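Local structure of protein-tyrosine-phosphatase (Shewanella sp., 2Z72) at residues A[258-262]-A[263-267]; A[125-128]-A[129-132]; A[165-168]-A[169-172]. The protein removes phosphate from protein tyrosines as a cold-active enzyme, probably at the pair of zinc ions bound in its calcineurin-like phosphoesterase fold. All coordinates share one frame; numbering follows the deposited sequence. Where two conformers were deposited one is given.

Contact 1: residues A[258-262]-A[263-267]; sequences RGYFS and ETFTE
The carbonyl oxygen of Ser262 is gripped twice. It accepts the backbone N-H of Phe265, with N and O 3.3 Å apart, and it accepts a hydrogen bond from a water 2.8 Å from Ser262 O. The bond from Phe265 N is long and bent, 144° at the hydrogen, and its donor stands well above the carbonyl plane; this bond closes a type I beta turn from Ser262 to Phe265. The same water also donates to Phe265 O at 2.7 Å, so one molecule ties the two ends of the turn together. The side chains add a second tie across it: with Ser262 OG anti to the backbone N (chi1 174°) and Thr264 OG1 set between its own backbone N and carbonyl carbon, the two hydroxyl oxygens meet at 3.0 Å and share a hydrogen bond.

Phe265 carries the apolar half. Its CB lies only 3.1 Å from Gly259 O, and its ring runs alongside that of Tyr260, both pointing the same way. The rings are tilted by 48° with centroids 5.3 Å apart, the closest pair being Phe265 CE1 and Tyr260 CD1 at 3.5 Å. Beyond the pair, both rings rest on Leu270 of helix 267-277, and the Tyr260 hydroxyl is hydrogen-bonded to the backbone N of Ile210. With an alanine in place of Phe265 the ring would be gone, and a gap would probably open beside Tyr260 and Leu270. The chemistry is thus divided: hydroxyls, carbonyls and water fix the reversal of the chain, while the buried aromatic pair ties that reversal to the helix that follows.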
# COMPACT_ATOMS: atom_id res chain seq x y z
N ARG A 258 -9.93 8.61 -11.16
CA ARG A 258 -9.80 9.88 -10.49
C ARG A 258 -11.07 10.71 -10.49
O ARG A 258 -11.05 11.90 -10.21
CB ARG A 258 -8.66 10.77 -11.06
CG ARG A 258 -7.34 10.11 -10.84
CD ARG A 258 -6.26 11.14 -11.10
NE ARG A 258 -4.98 10.57 -11.30
CZ ARG A 258 -3.94 10.36 -10.60
NH1 ARG A 258 -2.73 9.83 -10.91
NH2 ARG A 258 -4.02 10.73 -9.32
N GLY A 259 -12.19 10.07 -10.80
CA GLY A 259 -13.45 10.77 -10.97
C GLY A 259 -13.86 11.52 -9.72
O GLY A 259 -14.56 12.55 -9.82
N TYR A 260 -13.55 11.03 -8.51
CA TYR A 260 -14.01 11.73 -7.29
C TYR A 260 -13.39 13.13 -7.18
O TYR A 260 -13.92 13.96 -6.46
CB TYR A 260 -13.71 10.94 -6.01
CG TYR A 260 -14.31 9.57 -5.96
CD1 TYR A 260 -15.43 9.23 -6.73
CD2 TYR A 260 -13.81 8.61 -5.13
CE1 TYR A 260 -15.97 7.95 -6.66
CE2 TYR A 260 -14.36 7.35 -5.05
CZ TYR A 260 -15.44 7.00 -5.81
OH TYR A 260 -15.94 5.73 -5.72
N PHE A 261 -12.31 13.37 -7.91
CA PHE A 261 -11.58 14.63 -7.91
C PHE A 261 -11.86 15.50 -9.09
O PHE A 261 -11.26 16.57 -9.26
CB PHE A 261 -10.07 14.32 -7.78
CG PHE A 261 -9.76 13.58 -6.52
CD1 PHE A 261 -9.69 12.18 -6.53
CD2 PHE A 261 -9.58 14.25 -5.34
CE1 PHE A 261 -9.47 11.53 -5.34
CE2 PHE A 261 -9.32 13.58 -4.19
CZ PHE A 261 -9.27 12.20 -4.17
N SER A 262 -12.76 15.07 -9.94
CA SER A 262 -13.23 15.79 -11.09
C SER A 262 -14.21 16.88 -10.66
O SER A 262 -15.08 16.67 -9.83
CB SER A 262 -13.87 14.86 -12.13
OG SER A 262 -14.44 15.60 -13.20
N GLU A 263 -14.05 18.08 -11.22
CA GLU A 263 -14.93 19.15 -10.87
C GLU A 263 -16.38 18.90 -11.35
O GLU A 263 -17.28 19.61 -10.89
CB GLU A 263 -14.53 20.50 -11.52
CG GLU A 263 -13.97 21.49 -10.55
CD GLU A 263 -13.80 22.94 -10.98
OE1 GLU A 263 -14.35 23.78 -10.25
OE2 GLU A 263 -13.09 23.14 -11.97
N THR A 264 -16.66 17.97 -12.21
CA THR A 264 -18.03 17.66 -12.61
C THR A 264 -18.70 16.51 -11.92
O THR A 264 -19.89 16.27 -12.09
CB THR A 264 -18.07 17.30 -14.12
OG1 THR A 264 -17.11 16.32 -14.46
CG2 THR A 264 -17.69 18.59 -14.85
N PHE A 265 -17.91 15.71 -11.19
CA PHE A 265 -18.49 14.63 -10.42
C PHE A 265 -19.39 15.20 -9.37
O PHE A 265 -19.11 16.18 -8.66
CB PHE A 265 -17.33 13.86 -9.75
CG PHE A 265 -17.80 12.54 -9.18
CD1 PHE A 265 -17.88 12.38 -7.82
CD2 PHE A 265 -18.17 11.47 -9.99
CE1 PHE A 265 -18.28 11.20 -7.20
CE2 PHE A 265 -18.59 10.30 -9.40
CZ PHE A 265 -18.69 10.19 -8.04
N THR A 266 -20.56 14.55 -9.29
CA THR A 266 -21.57 15.11 -8.42
C THR A 266 -21.79 14.22 -7.21
O THR A 266 -21.59 13.01 -7.25
CB THR A 266 -22.92 15.22 -9.13
OG1 THR A 266 -23.25 13.97 -9.77
CG2 THR A 266 -22.83 16.19 -10.29
N GLU A 267 -22.18 14.88 -6.11
CA GLU A 267 -22.50 14.17 -4.90
C GLU A 267 -23.64 13.20 -5.10
O GLU A 267 -23.64 12.12 -4.52
CB GLU A 267 -22.84 15.17 -3.82
CG GLU A 267 -22.86 14.60 -2.45
CD GLU A 267 -22.67 15.54 -1.28
OE1 GLU A 267 -23.22 15.22 -0.21
OE2 GLU A 267 -21.95 16.56 -1.41
O HOH W 1 -16.97 17.59 -7.97

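Contact 2: residues A[125-128]-A[129-132]; sequences VLWF and MYQL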
# COMPACT_ATOMS: atom_id res chain seq x y z
N VAL A 125 10.67 1.13 2.83
CA VAL A 125 9.23 1.11 3.05
C VAL A 125 8.69 -0.28 3.00
O VAL A 125 7.88 -0.70 3.88
CB VAL A 125 8.48 2.03 2.07
CG1 VAL A 125 6.98 1.95 2.39
CG2 VAL A 125 8.95 3.46 2.19
N LEU A 126 9.07 -1.08 1.99
CA LEU A 126 8.52 -2.41 1.86
C LEU A 126 8.82 -3.27 3.06
O LEU A 126 7.93 -3.93 3.63
CB LEU A 126 9.05 -3.05 0.56
CG LEU A 126 8.50 -2.49 -0.76
CD1 LEU A 126 9.34 -2.97 -1.91
CD2 LEU A 126 7.05 -2.90 -1.00
N TRP A 127 10.09 -3.31 3.48
CA TRP A 127 10.44 -4.19 4.60
C TRP A 127 9.85 -3.68 5.91
O TRP A 127 9.56 -4.49 6.79
CB TRP A 127 11.96 -4.41 4.69
CG TRP A 127 12.47 -5.28 3.60
CD1 TRP A 127 13.28 -4.97 2.56
CD2 TRP A 127 12.16 -6.69 3.46
NE1 TRP A 127 13.50 -6.07 1.79
CE2 TRP A 127 12.84 -7.14 2.32
CE3 TRP A 127 11.41 -7.62 4.20
CZ2 TRP A 127 12.77 -8.46 1.88
CZ3 TRP A 127 11.34 -8.92 3.77
CH2 TRP A 127 12.01 -9.34 2.62
N PHE A 128 9.73 -2.37 6.08
CA PHE A 128 9.07 -1.83 7.23
C PHE A 128 7.62 -2.28 7.25
O PHE A 128 7.13 -2.71 8.31
CB PHE A 128 9.17 -0.30 7.23
CG PHE A 128 8.31 0.35 8.29
CD1 PHE A 128 8.64 0.32 9.62
CD2 PHE A 128 7.15 0.99 7.91
CE1 PHE A 128 7.83 0.90 10.58
CE2 PHE A 128 6.33 1.58 8.88
CZ PHE A 128 6.68 1.56 10.22
N MET A 129 6.93 -2.19 6.14
CA MET A 129 5.51 -2.58 6.10
C MET A 129 5.34 -4.07 6.28
O MET A 129 4.32 -4.48 6.87
CB MET A 129 4.86 -2.06 4.82
CG MET A 129 4.69 -0.56 4.73
SD MET A 129 3.83 0.18 6.13
CE MET A 129 2.24 -0.63 5.96
N TYR A 130 6.28 -4.88 5.81
CA TYR A 130 6.25 -6.33 6.02
C TYR A 130 6.34 -6.61 7.52
O TYR A 130 5.57 -7.37 8.10
CB TYR A 130 7.37 -6.91 5.22
CG TYR A 130 7.58 -8.41 5.23
CD1 TYR A 130 8.16 -9.03 6.32
CD2 TYR A 130 7.24 -9.21 4.16
CE1 TYR A 130 8.37 -10.40 6.36
CE2 TYR A 130 7.47 -10.57 4.15
CZ TYR A 130 8.04 -11.15 5.26
OH TYR A 130 8.32 -12.52 5.33
N GLN A 131 7.33 -6.01 8.19
CA GLN A 131 7.47 -6.19 9.63
C GLN A 131 6.21 -5.68 10.34
O GLN A 131 5.72 -6.35 11.27
CB GLN A 131 8.73 -5.46 10.12
CG GLN A 131 8.91 -5.50 11.60
CD GLN A 131 10.30 -4.97 11.91
OE1 GLN A 131 10.41 -3.78 12.26
NE2 GLN A 131 11.32 -5.78 11.80
N LEU A 132 5.68 -4.54 9.94
CA LEU A 132 4.50 -3.99 10.64
C LEU A 132 3.33 -4.93 10.48
O LEU A 132 2.51 -5.08 11.41
CB LEU A 132 4.25 -2.60 10.03
CG LEU A 132 3.44 -1.74 10.97
CD1 LEU A 132 4.33 -1.21 12.12
CD2 LEU A 132 2.84 -0.57 10.23
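Trp127 presents the edge of its six-membered ring to the face of Tyr130, three residues further along helix 122-138. CZ3 of Trp127 stands 3.9 Å above the Tyr130 ring plane, over the ring centre, and the planes meet at 61°, an edge-to-face pair with centroids 5.1 Å apart. The two side chains start out differently: Tyr130 has CG anti to the backbone N, Trp127 has CG anti to its carbonyl carbon (chi1 -72°), and this brings the rings together on one flank. The polar ends are satisfied within the protein, NE1 of Trp127 by Pro11 O and the Tyr130 hydroxyl by hydrogen bonds to Glu186 OE1 and Ser56 N.

A Met-aromatic contact joins the neighbours Phe128 and Met129. The methionine chain bends at chi2 and chi3, bringing SD to 4.9 Å from the centroid of the Phe128 ring. It approaches obliquely, 63° off the ring normal, and its nearest ring atom is Phe128 CD2 at 3.9 Å.

Aliphatic contact is lighter. CG1 of Val125 lies beside CG of Met129 at 4.1 Å, one helical turn apart and pointing the same way.

Beneath all of this runs the regular backbone ladder. Met129, Tyr130, Gln131 and Leu132 each donate to the carbonyl four residues back. The shortest of these bonds, Leu132 N to Phe128 O, is 2.8 Å. The longest, Gln131 N to Trp127 O, is 3.0 Å.

Phe128 packs on helix 83-92, Trp127 on helix 186-192, and Met129 on both strand 108-111 and Trp190 of that helix. This is the crossover helix of a beta-alpha-beta unit, linking the parallel strands 108-111 and 142-145, and the chain segments just beyond those strands supply the zinc ligands Asp114 and Asn149.

Contact 3: residues A[165-168]-A[169-172]; sequences RYDI and ATTL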
# COMPACT_ATOMS: atom_id res chain seq x y z
N ARG A 165 18.14 5.24 -9.37
CA ARG A 165 19.05 4.62 -8.40
C ARG A 165 18.91 3.11 -8.48
O ARG A 165 19.87 2.40 -8.17
CB ARG A 165 18.97 5.02 -6.92
CG ARG A 165 17.74 4.50 -6.13
CD ARG A 165 17.64 5.17 -4.76
NE ARG A 165 18.80 4.77 -3.98
CZ ARG A 165 18.88 3.81 -3.08
NH1 ARG A 165 17.83 3.13 -2.66
NH2 ARG A 165 20.08 3.53 -2.55
N TYR A 166 17.73 2.62 -8.86
CA TYR A 166 17.49 1.18 -8.88
C TYR A 166 18.12 0.52 -10.09
O TYR A 166 18.13 -0.70 -10.20
CB TYR A 166 15.97 0.85 -8.73
CG TYR A 166 15.55 1.33 -7.33
CD1 TYR A 166 14.67 2.38 -7.15
CD2 TYR A 166 16.10 0.72 -6.18
CE1 TYR A 166 14.33 2.77 -5.86
CE2 TYR A 166 15.78 1.16 -4.91
CZ TYR A 166 14.89 2.20 -4.74
OH TYR A 166 14.58 2.67 -3.50
N ASP A 167 18.72 1.34 -10.96
CA ASP A 167 19.51 0.72 -12.05
C ASP A 167 20.74 -0.02 -11.51
O ASP A 167 21.26 -0.91 -12.17
CB ASP A 167 19.96 1.78 -13.08
CG ASP A 167 18.91 2.41 -13.91
OD1 ASP A 167 19.20 3.36 -14.68
OD2 ASP A 167 17.74 1.96 -13.85
N ILE A 168 21.24 0.37 -10.35
CA ILE A 168 22.35 -0.34 -9.75
C ILE A 168 21.92 -1.77 -9.44
O ILE A 168 22.54 -2.77 -9.84
CB ILE A 168 22.93 0.39 -8.51
CG1 ILE A 168 23.48 1.79 -8.81
CG2 ILE A 168 24.01 -0.48 -7.85
CD1 ILE A 168 24.62 1.75 -9.81
N ALA A 169 20.79 -1.93 -8.74
CA ALA A 169 20.31 -3.26 -8.38
C ALA A 169 20.00 -4.06 -9.62
O ALA A 169 20.35 -5.26 -9.67
CB ALA A 169 19.07 -3.12 -7.50
N THR A 170 19.34 -3.49 -10.62
CA THR A 170 19.00 -4.30 -11.79
C THR A 170 20.24 -4.73 -12.56
O THR A 170 20.28 -5.83 -13.11
CB THR A 170 17.97 -3.61 -12.71
OG1 THR A 170 18.44 -2.30 -13.08
CG2 THR A 170 16.67 -3.43 -11.98
N THR A 171 21.26 -3.88 -12.60
CA THR A 171 22.53 -4.27 -13.28
C THR A 171 23.22 -5.34 -12.46
O THR A 171 23.61 -6.39 -12.99
CB THR A 171 23.41 -3.04 -13.48
OG1 THR A 171 22.76 -2.15 -14.40
CG2 THR A 171 24.71 -3.46 -14.19
N LEU A 172 23.42 -5.13 -11.16
CA LEU A 172 24.22 -6.06 -10.36
C LEU A 172 23.57 -7.40 -10.13
O LEU A 172 24.24 -8.41 -10.13
CB LEU A 172 24.59 -5.41 -9.02
CG LEU A 172 25.55 -4.23 -9.13
CD1 LEU A 172 25.76 -3.62 -7.77
CD2 LEU A 172 26.91 -4.66 -9.72
O HOH W 2 19.91 -0.12 -6.47
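Ile168 and Leu172, one turn apart on helix 166-172, lie side by side and touch through methyl groups, CG2 of Ile168 to CD1 of Leu172 at 3.6 Å. The isoleucine places CG2 anti to its backbone N, which swings that branch forward to the leucine. Under the side chains the backbone repeats the pairing: Leu172 N donates to Ile168 O at 2.8 Å, nearly straight at 171°.

At Ala169 a water stands between the backbone groups: Ala169 N is 4.5 Å from Arg165 O, too far for direct bonding. The water donates to Arg165 O at 3.0 Å and accepts a weak bond from Ala169 N. The small methyl of Ala169 meanwhile packs on Asp9 and Tyr12 of strand 8-14.

Asp167 takes part mainly through its carbonyl, which accepts Thr171 N at 3.0 Å. The hydroxyl of Thr170 hovers between Asp167 O and Tyr166 O, 3.3 Å from each; both bonds would be weak, and which carbonyl receives the proton is unsettled.

Ile168, Ala169 and Leu172 all rest on Ile26 of strand 22-27, whereas Asp167 and Thr171 are exposed. The arrangement is that of a short amphipathic helix lying against strands 8-14 and 22-27 near the start of the chain.

How the contacts relate
All three contacts are local, yet their chemistry follows their depth. Contact 2 is core, its centre about 10 Å from the centre of the chain, and its meetings of side chains are aromatic, sulfur and aliphatic. Contacts 1 and 3 are partly buried, their centres each about 23 Å from that centre, and each enlists a water and hydroxyl groups. Contacts 2 and 3 both lie on helices, but only contact 2 has an unbroken set of i to i+4 bonds between its segments. These two do not touch, their nearest atoms being about 8 Å apart, but both reach strand 8-14, and Tyr166 is hydrogen-bonded to the first residue of helix 122-138. Contact 1 stands apart.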